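Local coordinates for molybdate-binding protein MolA (Haemophilus influenzae, PDB 3PSH), which binds molybdate and tungstate, but not sulfate or phosphate, in the periplasm and serves the MolBCA ABC transporter in low-affinity molybdate import, at residues A172-D177 against F302-L307; A166-L171 against L288-L293; V75-L80 against K100-V105; R20-Q25 against A67-L72; R185-N190 against W233-I238. All blocks are in the same frame, centred on the assembly; numbering follows the deposited sequence.

The bound molybdate lies between two lobes, each built on a four-stranded parallel sheet. Interactions 3 and 4 belong to the N-terminal lobe, interactions 1, 2 and 5 to the C-terminal one. Interactions 1 and 2 share helix 168-175 and touch, their centres about 8 Å apart; Phe302 CE1 lies 3.8 Å from Leu171 CD2. Interactions 3 and 4, with centres about 11 Å apart, meet at Pro69, on which Leu80 packs. Interaction 5 joins two sheet strands about 20 Å from interaction 2, centre to centre. Interaction 4 comes near the ligand, the side chain of Leu72 being about 7 Å from it; the Glu290 and Ala189 side chains are each about 13 Å from the bound molybdate.

Interaction 1 of 5, residues A172-D177 against F302-L307; sequences ADRLGD and FQDVDL
Arg174, on helix 168-175, and Phe302, which opens a type I beta turn running to Val305, mark the nearest approach of the two backbones, with 8.2 Å between their CA atoms. The Arg174 guanidinium meets the Asp304 carboxylate tip to tip in an end-on, two-pronged salt bridge: NH2 reaches OD2 at 2.8 Å in a nearly straight bond (170°), and NH1 reaches OD1 at 3.0 Å. Both oxygens use their syn lone pairs. OD2 lies in the guanidinium plane while OD1 is tilted from it, because the two flat groups are turned 21° against each other. The root of Arg174 lies obliquely against the Phe302 ring, CB 3.5 Å from CZ and CG 3.6 Å from CE1; beyond CG the chain bends (chi2 -92°), turning CD aside. Leu175 comes to the edge of the same ring, its CD2 4.0 Å from CE2. Leu171 and Ala294 also touch Phe302, and Lys295 NZ binds the carbonyl oxygens of Phe302 and Val305. A surface salt bridge beside a buried aromatic ring thus fastens the turn linking helices 283-297 and 307-319 to helix 168-175, a helix-to-turn contact in the C-terminal lobe of this solute-binding protein.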
# COMPACT_ATOMS: atom_id res chain seq x y z
N ALA A 172 -12.74 15.39 4.55
CA ALA A 172 -13.54 15.38 5.79
C ALA A 172 -14.66 16.44 5.70
O ALA A 172 -15.82 16.18 6.10
CB ALA A 172 -12.60 15.61 7.01
N ASP A 173 -14.31 17.56 5.13
CA ASP A 173 -15.22 18.76 5.05
C ASP A 173 -16.31 18.48 4.00
O ASP A 173 -17.50 18.68 4.27
CB ASP A 173 -14.42 20.00 4.63
CG ASP A 173 -13.62 20.61 5.79
OD1 ASP A 173 -13.82 20.24 6.96
OD2 ASP A 173 -12.81 21.47 5.50
N ARG A 174 -15.91 17.98 2.84
CA ARG A 174 -16.90 17.84 1.70
C ARG A 174 -17.80 16.66 1.85
O ARG A 174 -18.84 16.59 1.21
CB ARG A 174 -16.19 17.77 0.33
CG ARG A 174 -15.17 18.97 0.07
CD ARG A 174 -15.97 20.09 -0.66
NE ARG A 174 -15.13 21.23 -0.95
CZ ARG A 174 -14.64 21.57 -2.16
NH1 ARG A 174 -14.86 20.81 -3.24
NH2 ARG A 174 -13.90 22.63 -2.29
N LEU A 175 -17.44 15.68 2.71
CA LEU A 175 -18.20 14.44 2.79
C LEU A 175 -18.68 14.20 4.24
O LEU A 175 -19.29 13.21 4.51
CB LEU A 175 -17.39 13.17 2.33
CG LEU A 175 -16.89 13.33 0.88
CD1 LEU A 175 -16.00 12.08 0.44
CD2 LEU A 175 -18.09 13.48 -0.01
N GLY A 176 -18.50 15.21 5.07
CA GLY A 176 -18.95 15.17 6.49
C GLY A 176 -20.42 14.94 6.81
O GLY A 176 -20.73 14.52 7.96
N ASP A 177 -21.29 15.21 5.81
CA ASP A 177 -22.76 14.92 5.92
C ASP A 177 -23.22 13.60 5.33
O ASP A 177 -24.43 13.29 5.30
CB ASP A 177 -23.56 16.01 5.21
CG ASP A 177 -23.27 16.02 3.70
OD1 ASP A 177 -22.10 16.01 3.32
OD2 ASP A 177 -24.22 16.08 2.95
N PHE A 302 -16.91 17.99 -6.14
CA PHE A 302 -15.49 18.17 -6.33
C PHE A 302 -15.11 18.82 -7.67
O PHE A 302 -14.03 18.61 -8.16
CB PHE A 302 -14.75 16.81 -6.12
CG PHE A 302 -14.84 16.33 -4.71
CD1 PHE A 302 -14.05 16.93 -3.68
CD2 PHE A 302 -15.78 15.31 -4.37
CE1 PHE A 302 -14.16 16.45 -2.31
CE2 PHE A 302 -15.89 14.83 -3.00
CZ PHE A 302 -15.05 15.43 -1.96
N GLN A 303 -16.03 19.55 -8.31
CA GLN A 303 -15.71 20.07 -9.64
C GLN A 303 -14.61 21.06 -9.73
O GLN A 303 -13.94 21.14 -10.77
CB GLN A 303 -17.06 20.62 -10.25
CG GLN A 303 -18.11 19.53 -10.60
CD GLN A 303 -17.71 18.57 -11.69
OE1 GLN A 303 -16.89 18.88 -12.57
NE2 GLN A 303 -18.38 17.46 -11.74
N ASP A 304 -14.36 21.74 -8.62
CA ASP A 304 -13.26 22.67 -8.46
C ASP A 304 -11.94 21.98 -8.20
O ASP A 304 -10.92 22.67 -8.12
CB ASP A 304 -13.38 23.67 -7.25
CG ASP A 304 -13.65 22.97 -5.91
OD1 ASP A 304 -14.51 22.03 -5.96
OD2 ASP A 304 -13.16 23.39 -4.84
N VAL A 305 -11.98 20.68 -7.91
CA VAL A 305 -10.71 19.98 -7.51
C VAL A 305 -10.05 19.45 -8.76
O VAL A 305 -10.55 18.50 -9.37
CB VAL A 305 -11.02 18.85 -6.51
CG1 VAL A 305 -9.77 18.06 -6.20
CG2 VAL A 305 -11.57 19.50 -5.21
N ASP A 306 -8.94 20.07 -9.14
CA ASP A 306 -8.22 19.74 -10.39
C ASP A 306 -7.32 18.51 -10.09
O ASP A 306 -6.17 18.66 -9.65
CB ASP A 306 -7.36 20.90 -10.87
CG ASP A 306 -6.62 20.58 -12.19
OD1 ASP A 306 -6.57 19.39 -12.68
OD2 ASP A 306 -6.15 21.58 -12.79
N LEU A 307 -7.89 17.34 -10.09
CA LEU A 307 -7.07 16.14 -9.70
C LEU A 307 -5.89 15.91 -10.67
O LEU A 307 -4.81 15.43 -10.28
CB LEU A 307 -7.99 14.89 -9.62
CG LEU A 307 -7.23 13.62 -9.20
CD1 LEU A 307 -6.54 13.83 -7.89
CD2 LEU A 307 -8.11 12.48 -9.04

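Interaction 2 of 5, residues A166-L171 against L288-L293; sequences ANRKLL and LGEVWL
Arg168 holds Glu290 side-on in a two-pronged salt bridge, NE to OE1 at 2.7 Å and NH2 to OE2 at 2.9 Å. Both bonds are almost straight (173° for the first), both oxygens use their syn lone pairs, and the guanidinium and carboxylate planes differ by just 9°. The pair bridges two helices, 168-175 and 283-297, that pack together in the C-terminal lobe. Each charged group has a further partner: Tyr201 OH binds Glu290 OE2, and Asn137 OD1 takes a hydrogen bond from Arg168 NH1. With bonds on all of these atoms the guanidinium and the carboxylate are fixed in rotation, and the positive charge opposite would probably favour the ionised form of the buried Glu290. Further along helix 168-175, Leu171 points at the other helix and sets CD1 3.5 Å from Glu290 CB, over the root of the acidic side chain. Asn167 also points across, and its ND2 donates to the carbonyl oxygen of Ala287. Val291 touches both Leu171 and Asn167: its CG2, anti to the carbonyl carbon, lies 4.3 Å from Leu171 CD2 and 3.6 Å from Asn167 CB.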
# COMPACT_ATOMS: atom_id res chain seq x y z
N ALA A 166 -2.25 15.93 2.93
CA ALA A 166 -2.57 17.29 2.57
C ALA A 166 -4.06 17.43 2.16
O ALA A 166 -4.57 18.56 2.15
CB ALA A 166 -1.70 17.68 1.42
N ASN A 167 -4.70 16.32 1.73
CA ASN A 167 -6.09 16.41 1.20
C ASN A 167 -7.12 15.87 2.15
O ASN A 167 -8.30 15.77 1.79
CB ASN A 167 -6.21 15.79 -0.22
CG ASN A 167 -5.34 16.52 -1.20
OD1 ASN A 167 -5.30 17.77 -1.22
ND2 ASN A 167 -4.63 15.79 -2.02
N ARG A 168 -6.69 15.38 3.28
CA ARG A 168 -7.61 14.69 4.19
C ARG A 168 -8.68 15.71 4.71
O ARG A 168 -9.87 15.35 4.79
CB ARG A 168 -6.81 14.14 5.40
CG ARG A 168 -6.26 12.78 5.03
CD ARG A 168 -7.33 11.72 5.28
NE ARG A 168 -7.08 10.31 4.82
CZ ARG A 168 -6.52 9.38 5.63
NH1 ARG A 168 -6.11 9.73 6.86
NH2 ARG A 168 -6.42 8.14 5.25
N LYS A 169 -8.26 16.94 4.95
CA LYS A 169 -9.23 17.97 5.44
C LYS A 169 -10.34 18.29 4.41
O LYS A 169 -11.53 18.27 4.81
CB LYS A 169 -8.55 19.21 6.01
CG LYS A 169 -9.56 20.28 6.45
CD LYS A 169 -8.88 21.70 6.59
CE LYS A 169 -9.88 22.91 6.53
NZ LYS A 169 -11.16 22.58 7.23
N LEU A 170 -9.95 18.47 3.15
CA LEU A 170 -10.89 18.64 2.07
C LEU A 170 -11.95 17.53 2.09
O LEU A 170 -13.18 17.77 2.06
CB LEU A 170 -10.11 18.67 0.73
CG LEU A 170 -11.01 18.60 -0.52
CD1 LEU A 170 -11.71 20.01 -0.71
CD2 LEU A 170 -10.16 18.31 -1.74
N LEU A 171 -11.50 16.26 2.13
CA LEU A 171 -12.50 15.17 2.09
C LEU A 171 -13.34 15.14 3.36
O LEU A 171 -14.51 14.84 3.25
CB LEU A 171 -11.81 13.81 1.92
CG LEU A 171 -10.95 13.73 0.62
CD1 LEU A 171 -10.39 12.34 0.52
CD2 LEU A 171 -11.68 14.14 -0.69
N LEU A 288 -3.70 11.28 -3.40
CA LEU A 288 -4.34 11.27 -4.68
C LEU A 288 -5.50 10.23 -4.76
O LEU A 288 -6.57 10.46 -5.39
CB LEU A 288 -3.24 10.99 -5.77
CG LEU A 288 -1.98 11.88 -5.69
CD1 LEU A 288 -0.96 11.41 -6.78
CD2 LEU A 288 -2.33 13.37 -5.92
N GLY A 289 -5.25 9.03 -4.26
CA GLY A 289 -6.19 7.98 -4.42
C GLY A 289 -7.55 8.31 -3.78
O GLY A 289 -8.57 8.02 -4.38
N GLU A 290 -7.56 8.76 -2.52
CA GLU A 290 -8.83 9.03 -1.85
C GLU A 290 -9.58 10.17 -2.56
O GLU A 290 -10.80 10.14 -2.69
CB GLU A 290 -8.59 9.43 -0.40
CG GLU A 290 -8.08 8.21 0.37
CD GLU A 290 -7.81 8.52 1.86
OE1 GLU A 290 -7.99 9.66 2.35
OE2 GLU A 290 -7.27 7.55 2.56
N VAL A 291 -8.83 11.11 -3.12
CA VAL A 291 -9.47 12.25 -3.87
C VAL A 291 -10.06 11.64 -5.19
O VAL A 291 -11.24 11.92 -5.53
CB VAL A 291 -8.50 13.42 -4.16
CG1 VAL A 291 -9.21 14.52 -4.97
CG2 VAL A 291 -7.92 14.00 -2.81
N TRP A 292 -9.30 10.79 -5.92
CA TRP A 292 -9.94 10.11 -7.07
C TRP A 292 -11.23 9.39 -6.74
O TRP A 292 -12.26 9.56 -7.49
CB TRP A 292 -8.94 9.14 -7.71
CG TRP A 292 -9.56 8.44 -8.93
CD1 TRP A 292 -9.47 8.86 -10.22
CD2 TRP A 292 -10.20 7.17 -8.96
NE1 TRP A 292 -10.10 7.98 -11.07
CE2 TRP A 292 -10.57 6.92 -10.32
CE3 TRP A 292 -10.58 6.23 -7.95
CZ2 TRP A 292 -11.30 5.74 -10.68
CZ3 TRP A 292 -11.35 5.05 -8.32
CH2 TRP A 292 -11.67 4.84 -9.69
N LEU A 293 -11.23 8.59 -5.64
CA LEU A 293 -12.42 7.80 -5.39
C LEU A 293 -13.57 8.78 -4.96
O LEU A 293 -14.75 8.55 -5.33
CB LEU A 293 -12.14 6.75 -4.27
CG LEU A 293 -13.29 5.83 -3.91
CD1 LEU A 293 -13.78 5.02 -5.12
CD2 LEU A 293 -12.77 4.89 -2.79

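Interaction 3 of 5, residues V75-L80 against K100-V105; sequences VNIESL and KQISDV
Val75 begins the contact by laying CG1 4.0 Å from Gln101 CB and 4.1 Å from Ile102 CG1; this methyl stands between the backbone N and the carbonyl carbon (chi1 61°). The setting is the alpha/beta fold of the N-terminal lobe, where helices 77-82 and 96-103 pack against each other and both touch Val88 of strand 87-91, through Leu80 and Ile102. Helix 96-103 is the connection of a beta-alpha-beta unit between parallel strands 87-91 and 109-112. Asn76 points away from helix 96-103 and serves as N-cap of helix 77-82: its OD1 accepts from Ser79 N, the donor standing well above the carbonyl plane, and its backbone hydrogen-bonds to that of Pro69.

Ile77 comes next and carries the largest share of the buried surface. It sends CD1 onto the other helix backbone, 3.4 Å from Gln101 O, and meets Val105 tip to tip, CG2 to CG2 at 3.9 Å. Beside it a water ties the two segments where no direct hydrogen bond joins them: it accepts from Ile77 N, donates to Val75 O, and donates to Gln101 OE1 at 2.7 Å. The glutamine chain, extended beyond CG with chi2 at -164°, carries its amide out to this water. Leu80, one turn on, is buried; it also rests on Pro69, Pro85 and Ile107. Across the contact it crosses Ile102 at about a right angle, with CD2 4.2 Å from Ile102 CG1.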
# COMPACT_ATOMS: atom_id res chain seq x y z
N VAL A 75 14.06 -15.94 2.36
CA VAL A 75 15.27 -15.26 1.96
C VAL A 75 16.26 -16.33 1.51
O VAL A 75 16.08 -17.51 1.93
CB VAL A 75 15.81 -14.43 3.13
CG1 VAL A 75 16.18 -15.36 4.39
CG2 VAL A 75 17.07 -13.52 2.64
N ASN A 76 17.15 -15.93 0.59
CA ASN A 76 18.20 -16.85 0.03
C ASN A 76 19.51 -16.23 0.57
O ASN A 76 20.05 -15.29 -0.05
CB ASN A 76 18.13 -16.91 -1.52
CG ASN A 76 19.26 -17.75 -2.12
OD1 ASN A 76 20.24 -18.02 -1.45
ND2 ASN A 76 19.03 -18.30 -3.35
N ILE A 77 19.97 -16.75 1.71
CA ILE A 77 21.11 -16.11 2.44
C ILE A 77 22.35 -16.17 1.53
O ILE A 77 23.06 -15.16 1.39
CB ILE A 77 21.41 -16.80 3.76
CG1 ILE A 77 20.28 -16.59 4.82
CG2 ILE A 77 22.71 -16.32 4.45
CD1 ILE A 77 20.04 -15.10 5.29
N GLU A 78 22.60 -17.32 0.87
CA GLU A 78 23.81 -17.30 -0.02
C GLU A 78 23.76 -16.27 -1.14
O GLU A 78 24.81 -15.71 -1.45
CB GLU A 78 24.18 -18.66 -0.64
CG GLU A 78 24.26 -19.80 0.38
CD GLU A 78 25.63 -19.93 0.96
OE1 GLU A 78 26.50 -19.09 0.63
OE2 GLU A 78 25.86 -20.79 1.87
N SER A 79 22.60 -15.98 -1.77
CA SER A 79 22.51 -14.94 -2.74
C SER A 79 22.64 -13.58 -2.03
O SER A 79 23.27 -12.65 -2.60
CB SER A 79 21.15 -14.95 -3.49
OG SER A 79 21.19 -16.02 -4.46
N LEU A 80 22.04 -13.46 -0.85
CA LEU A 80 21.99 -12.16 -0.15
C LEU A 80 23.44 -11.73 0.26
O LEU A 80 23.87 -10.58 -0.02
CB LEU A 80 21.14 -12.33 1.10
CG LEU A 80 21.01 -11.10 2.00
CD1 LEU A 80 20.33 -9.92 1.23
CD2 LEU A 80 20.26 -11.38 3.26
N LYS A 100 15.60 -14.50 11.59
CA LYS A 100 16.71 -15.21 12.26
C LYS A 100 17.78 -15.60 11.24
O LYS A 100 18.95 -15.43 11.55
CB LYS A 100 16.23 -16.44 13.05
CG LYS A 100 17.39 -17.15 13.86
CD LYS A 100 16.75 -18.19 14.76
CE LYS A 100 17.77 -19.07 15.54
NZ LYS A 100 18.76 -19.75 14.62
N GLN A 101 17.39 -16.13 10.06
CA GLN A 101 18.42 -16.41 8.96
C GLN A 101 19.32 -15.17 8.72
O GLN A 101 20.51 -15.28 8.62
CB GLN A 101 17.83 -16.92 7.66
CG GLN A 101 17.29 -18.31 7.79
CD GLN A 101 17.08 -18.90 6.45
OE1 GLN A 101 18.07 -19.17 5.77
NE2 GLN A 101 15.78 -19.07 6.02
N ILE A 102 18.71 -14.01 8.59
CA ILE A 102 19.46 -12.79 8.27
C ILE A 102 20.27 -12.28 9.50
O ILE A 102 21.45 -12.02 9.33
CB ILE A 102 18.46 -11.70 7.75
CG1 ILE A 102 17.68 -12.20 6.47
CG2 ILE A 102 19.20 -10.45 7.54
CD1 ILE A 102 16.51 -11.27 6.19
N SER A 103 19.69 -12.34 10.72
CA SER A 103 20.40 -11.92 11.92
C SER A 103 21.60 -12.86 12.20
O SER A 103 22.57 -12.42 12.74
CB SER A 103 19.47 -12.00 13.07
OG SER A 103 18.44 -11.05 12.82
N ASP A 104 21.45 -14.12 11.87
CA ASP A 104 22.52 -15.12 12.08
C ASP A 104 23.74 -14.84 11.19
O ASP A 104 24.82 -15.35 11.49
CB ASP A 104 22.06 -16.58 11.87
CG ASP A 104 21.27 -17.12 13.01
OD1 ASP A 104 21.16 -16.53 14.10
OD2 ASP A 104 20.60 -18.17 12.80
N VAL A 105 23.62 -14.09 10.11
CA VAL A 105 24.78 -13.75 9.28
C VAL A 105 25.11 -12.26 9.53
O VAL A 105 25.87 -11.69 8.74
CB VAL A 105 24.71 -14.20 7.79
CG1 VAL A 105 24.66 -15.74 7.77
CG2 VAL A 105 23.47 -13.59 7.12
O HOH W 1 18.40 -18.90 3.06

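Interaction 4 of 5, residues R20-Q25 against A67-L72; sequences RAVVLQ and AMPGDL
Leu24 buries more surface in this contact than any other residue, pressing against the backbone of Gly70 and Asp71. Its CB sits 3.6 Å from Asp71 O, and CD2 comes to 3.9 Å from Gly70 C. CG, anti to the carbonyl carbon (chi1 -57°), carries the methyls over this backbone. The CA atoms of Leu24 and Asp71 are 5.4 Å apart. Pro69 adds its ring to the same apolar patch: its CG meets Val22 CG1 tip to tip at 3.6 Å. More loosely, Pro69 CG lies 4.5 Å from Leu24 CD2. Strand 21-24 is an inner strand of the N-terminal parallel sheet, flanked by 41-44 and 87-91, and the loop 67-72 covers Val22 and Leu24 on one of its faces. The touching parts, 22-25 and 69-72, run in similar directions, 23° apart, yet no hydrogen bond passes directly between them. A water instead donates to Leu24 O and to Leu72 O, each at 2.8 Å. Leu72 then turns CD2 toward the strand's end, 3.7 Å from Leu24 O and 3.9 Å from Gln25 CA. Gln25 is the N-cap residue of helix 26-34, whose first two residues, His26 and Gln27, bind molybdate; Leu72 also touches His26.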
# COMPACT_ATOMS: atom_id res chain seq x y z
N ARG A 20 23.86 -0.04 0.46
CA ARG A 20 23.62 -1.42 -0.04
C ARG A 20 22.43 -2.12 0.64
O ARG A 20 22.52 -3.25 1.10
CB ARG A 20 24.90 -2.27 0.10
CG ARG A 20 25.99 -1.67 -0.76
CD ARG A 20 27.29 -2.51 -0.71
NE ARG A 20 26.96 -3.60 -1.63
CZ ARG A 20 26.95 -3.54 -2.96
NH1 ARG A 20 27.47 -2.47 -3.64
NH2 ARG A 20 26.49 -4.62 -3.64
N ALA A 21 21.27 -1.44 0.60
CA ALA A 21 20.13 -1.97 1.34
C ALA A 21 19.48 -3.04 0.45
O ALA A 21 19.46 -2.88 -0.81
CB ALA A 21 19.11 -0.82 1.53
N VAL A 22 18.87 -4.02 1.12
CA VAL A 22 18.06 -4.98 0.30
C VAL A 22 16.64 -4.77 0.79
O VAL A 22 16.41 -4.73 1.98
CB VAL A 22 18.61 -6.41 0.50
CG1 VAL A 22 17.59 -7.44 -0.07
CG2 VAL A 22 19.90 -6.48 -0.36
N VAL A 23 15.69 -4.58 -0.13
CA VAL A 23 14.35 -4.19 0.31
C VAL A 23 13.34 -5.29 -0.04
O VAL A 23 12.98 -5.44 -1.21
CB VAL A 23 13.89 -2.81 -0.34
CG1 VAL A 23 12.48 -2.54 0.18
CG2 VAL A 23 14.88 -1.71 0.11
N LEU A 24 13.00 -6.10 0.98
CA LEU A 24 12.15 -7.31 0.75
C LEU A 24 10.65 -7.09 0.98
O LEU A 24 9.95 -7.95 1.54
CB LEU A 24 12.71 -8.54 1.55
CG LEU A 24 14.23 -8.92 1.22
CD1 LEU A 24 14.56 -10.16 2.04
CD2 LEU A 24 14.48 -9.09 -0.32
N GLN A 25 10.20 -5.89 0.68
CA GLN A 25 8.79 -5.49 0.90
C GLN A 25 8.52 -4.43 -0.16
O GLN A 25 9.29 -3.44 -0.26
CB GLN A 25 8.63 -4.92 2.31
CG GLN A 25 7.09 -4.79 2.67
CD GLN A 25 6.77 -3.69 3.62
OE1 GLN A 25 6.12 -3.96 4.68
NE2 GLN A 25 7.23 -2.48 3.35
N ALA A 67 19.28 -7.09 -8.38
CA ALA A 67 19.28 -8.41 -7.77
C ALA A 67 18.03 -8.70 -6.85
O ALA A 67 17.47 -7.73 -6.28
CB ALA A 67 20.56 -8.58 -6.91
N MET A 68 17.63 -9.97 -6.70
CA MET A 68 16.39 -10.41 -5.95
C MET A 68 16.69 -11.59 -5.06
O MET A 68 16.44 -12.77 -5.41
CB MET A 68 15.31 -10.77 -7.01
CG MET A 68 14.87 -9.52 -7.73
SD MET A 68 13.74 -9.93 -9.13
CE MET A 68 14.88 -10.51 -10.40
N PRO A 69 17.26 -11.32 -3.89
CA PRO A 69 17.76 -12.39 -3.03
C PRO A 69 16.76 -12.92 -2.03
O PRO A 69 17.15 -13.58 -1.08
CB PRO A 69 18.94 -11.71 -2.31
CG PRO A 69 18.44 -10.31 -2.03
CD PRO A 69 17.78 -10.01 -3.42
N GLY A 70 15.48 -12.54 -2.18
CA GLY A 70 14.44 -13.05 -1.27
C GLY A 70 13.10 -12.48 -1.75
O GLY A 70 13.10 -11.93 -2.77
N ASP A 71 12.06 -12.74 -0.96
CA ASP A 71 10.73 -12.11 -1.23
C ASP A 71 10.07 -11.79 0.08
O ASP A 71 10.75 -11.51 1.10
CB ASP A 71 9.95 -13.08 -2.21
CG ASP A 71 9.56 -14.42 -1.61
OD1 ASP A 71 9.73 -14.68 -0.47
OD2 ASP A 71 9.09 -15.31 -2.35
N LEU A 72 8.71 -11.69 0.08
CA LEU A 72 8.14 -11.28 1.36
C LEU A 72 8.31 -12.17 2.61
O LEU A 72 8.36 -11.66 3.79
CB LEU A 72 6.61 -11.05 1.20
CG LEU A 72 6.22 -9.88 0.31
CD1 LEU A 72 4.79 -10.07 -0.17
CD2 LEU A 72 6.39 -8.58 1.02
O HOH W 2 9.90 -9.33 4.02

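Interaction 5 of 5, residues R185-N190 against W233-I238; sequences RTYMAN and WNPAVI
The carbonyl oxygen of Arg185 takes hydrogen bonds from two successive amides, Ala236 N at 2.8 Å, a weak and bent bond (129°), and Val237 N at 3.3 Å. This grip opens the parallel pairing of strands 184-188 and 237-240, the two inner strands of the four-stranded parallel sheet in the C-terminal lobe. Tyr187 N continues the pairing by donating to Val237 O at 2.9 Å, and Thr186 CA makes a CA-H...O contact with that same oxygen. Thr186 stands beside Val237 on one face of the sheet, Tyr187 beside Ile238 on the other.

The Arg185 chain is bent at chi3 (49°), which turns NE off the line of the chain; NH2 donates to Trp233 O at 3.0 Å. The acceptor lies at the edge of the guanidinium, and the donor sits on a carbonyl lone pair. Trp233 ends helix 227-233, and the bond joins the start of the link from that helix to strand 237-240 to the neighbouring strand.

Tyr187 dominates the apolar side. Its CB rests on Pro235 CG at 3.6 Å; CG, anti to the backbone N (chi1 176°), starts the ring toward Trp233, which it meets obliquely, CE1 3.7 Å from CZ3. Val225 and Thr195 also touch the tyrosine. Farther along the chain, Ala189 CB meets Ile238 CG2 at 3.8 Å.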
# COMPACT_ATOMS: atom_id res chain seq x y z
N ARG A 185 -21.79 1.38 -0.88
CA ARG A 185 -21.29 -0.01 -0.59
C ARG A 185 -20.43 -0.53 -1.73
O ARG A 185 -20.90 -0.75 -2.85
CB ARG A 185 -22.47 -0.92 -0.35
CG ARG A 185 -23.15 -0.48 1.02
CD ARG A 185 -24.42 -1.29 1.38
NE ARG A 185 -24.20 -2.75 1.26
CZ ARG A 185 -23.56 -3.59 2.10
NH1 ARG A 185 -22.96 -3.18 3.25
NH2 ARG A 185 -23.56 -4.91 1.72
N THR A 186 -19.15 -0.83 -1.39
CA THR A 186 -18.11 -1.00 -2.37
C THR A 186 -17.36 -2.27 -2.07
O THR A 186 -17.31 -2.64 -0.88
CB THR A 186 -17.18 0.24 -2.31
OG1 THR A 186 -17.93 1.48 -2.48
CG2 THR A 186 -16.11 0.21 -3.35
N TYR A 187 -16.82 -2.90 -3.12
CA TYR A 187 -16.15 -4.18 -2.92
C TYR A 187 -14.86 -4.14 -3.70
O TYR A 187 -14.86 -3.76 -4.87
CB TYR A 187 -17.04 -5.28 -3.52
CG TYR A 187 -16.40 -6.67 -3.44
CD1 TYR A 187 -16.41 -7.41 -2.22
CD2 TYR A 187 -15.83 -7.27 -4.58
CE1 TYR A 187 -15.82 -8.70 -2.15
CE2 TYR A 187 -15.22 -8.60 -4.49
CZ TYR A 187 -15.26 -9.27 -3.27
OH TYR A 187 -14.61 -10.47 -3.30
N MET A 188 -13.79 -4.63 -3.05
CA MET A 188 -12.50 -4.72 -3.69
C MET A 188 -12.29 -6.17 -4.23
O MET A 188 -12.13 -7.08 -3.46
CB MET A 188 -11.42 -4.27 -2.66
CG MET A 188 -10.05 -4.50 -3.11
SD MET A 188 -9.60 -3.77 -4.70
CE MET A 188 -9.79 -2.20 -4.36
N ALA A 189 -12.23 -6.31 -5.52
CA ALA A 189 -12.07 -7.68 -6.12
C ALA A 189 -10.60 -7.87 -6.57
O ALA A 189 -10.12 -7.21 -7.48
CB ALA A 189 -13.05 -7.80 -7.35
N ASN A 190 -9.88 -8.70 -5.82
CA ASN A 190 -8.53 -9.16 -6.15
C ASN A 190 -8.61 -10.51 -6.89
O ASN A 190 -9.70 -11.13 -6.93
CB ASN A 190 -7.66 -9.25 -4.87
CG ASN A 190 -6.97 -7.95 -4.58
OD1 ASN A 190 -7.59 -6.91 -4.50
ND2 ASN A 190 -5.64 -8.01 -4.43
N TRP A 233 -23.52 -9.78 -0.41
CA TRP A 233 -23.11 -8.43 -0.12
C TRP A 233 -23.69 -7.48 -1.16
O TRP A 233 -24.08 -6.38 -0.82
CB TRP A 233 -21.53 -8.26 -0.08
CG TRP A 233 -20.92 -8.90 1.12
CD1 TRP A 233 -21.46 -8.99 2.39
CD2 TRP A 233 -19.63 -9.52 1.17
NE1 TRP A 233 -20.57 -9.65 3.22
CE2 TRP A 233 -19.48 -10.03 2.49
CE3 TRP A 233 -18.63 -9.78 0.22
CZ2 TRP A 233 -18.32 -10.76 2.89
CZ3 TRP A 233 -17.45 -10.51 0.64
CH2 TRP A 233 -17.35 -11.00 1.95
N ASN A 234 -23.77 -7.97 -2.39
CA ASN A 234 -24.39 -7.18 -3.44
C ASN A 234 -23.87 -5.70 -3.52
O ASN A 234 -24.60 -4.70 -3.37
CB ASN A 234 -25.96 -7.25 -3.37
CG ASN A 234 -26.53 -6.73 -4.66
OD1 ASN A 234 -25.91 -6.96 -5.72
ND2 ASN A 234 -27.68 -6.02 -4.61
N PRO A 235 -22.56 -5.52 -3.73
CA PRO A 235 -22.04 -4.19 -3.67
C PRO A 235 -22.55 -3.35 -4.82
O PRO A 235 -22.75 -3.90 -5.94
CB PRO A 235 -20.53 -4.38 -3.89
CG PRO A 235 -20.42 -5.84 -4.61
CD PRO A 235 -21.50 -6.56 -3.86
N ALA A 236 -22.69 -2.03 -4.54
CA ALA A 236 -23.09 -1.04 -5.57
C ALA A 236 -21.98 -0.72 -6.59
O ALA A 236 -22.20 -0.41 -7.79
CB ALA A 236 -23.53 0.30 -4.89
N VAL A 237 -20.74 -0.88 -6.10
CA VAL A 237 -19.54 -0.47 -6.85
C VAL A 237 -18.49 -1.58 -6.61
O VAL A 237 -18.31 -2.01 -5.48
CB VAL A 237 -19.01 0.82 -6.34
CG1 VAL A 237 -17.72 1.13 -7.06
CG2 VAL A 237 -19.96 2.00 -6.66
N ILE A 238 -17.84 -2.01 -7.66
CA ILE A 238 -16.68 -2.94 -7.56
C ILE A 238 -15.44 -2.24 -8.02
O ILE A 238 -15.44 -1.58 -9.03
CB ILE A 238 -16.90 -4.31 -8.24
CG1 ILE A 238 -17.92 -5.14 -7.52
CG2 ILE A 238 -15.61 -5.15 -8.41
CD1 ILE A 238 -18.45 -6.37 -8.46
O HOH W 3 -25.03 -3.39 -0.91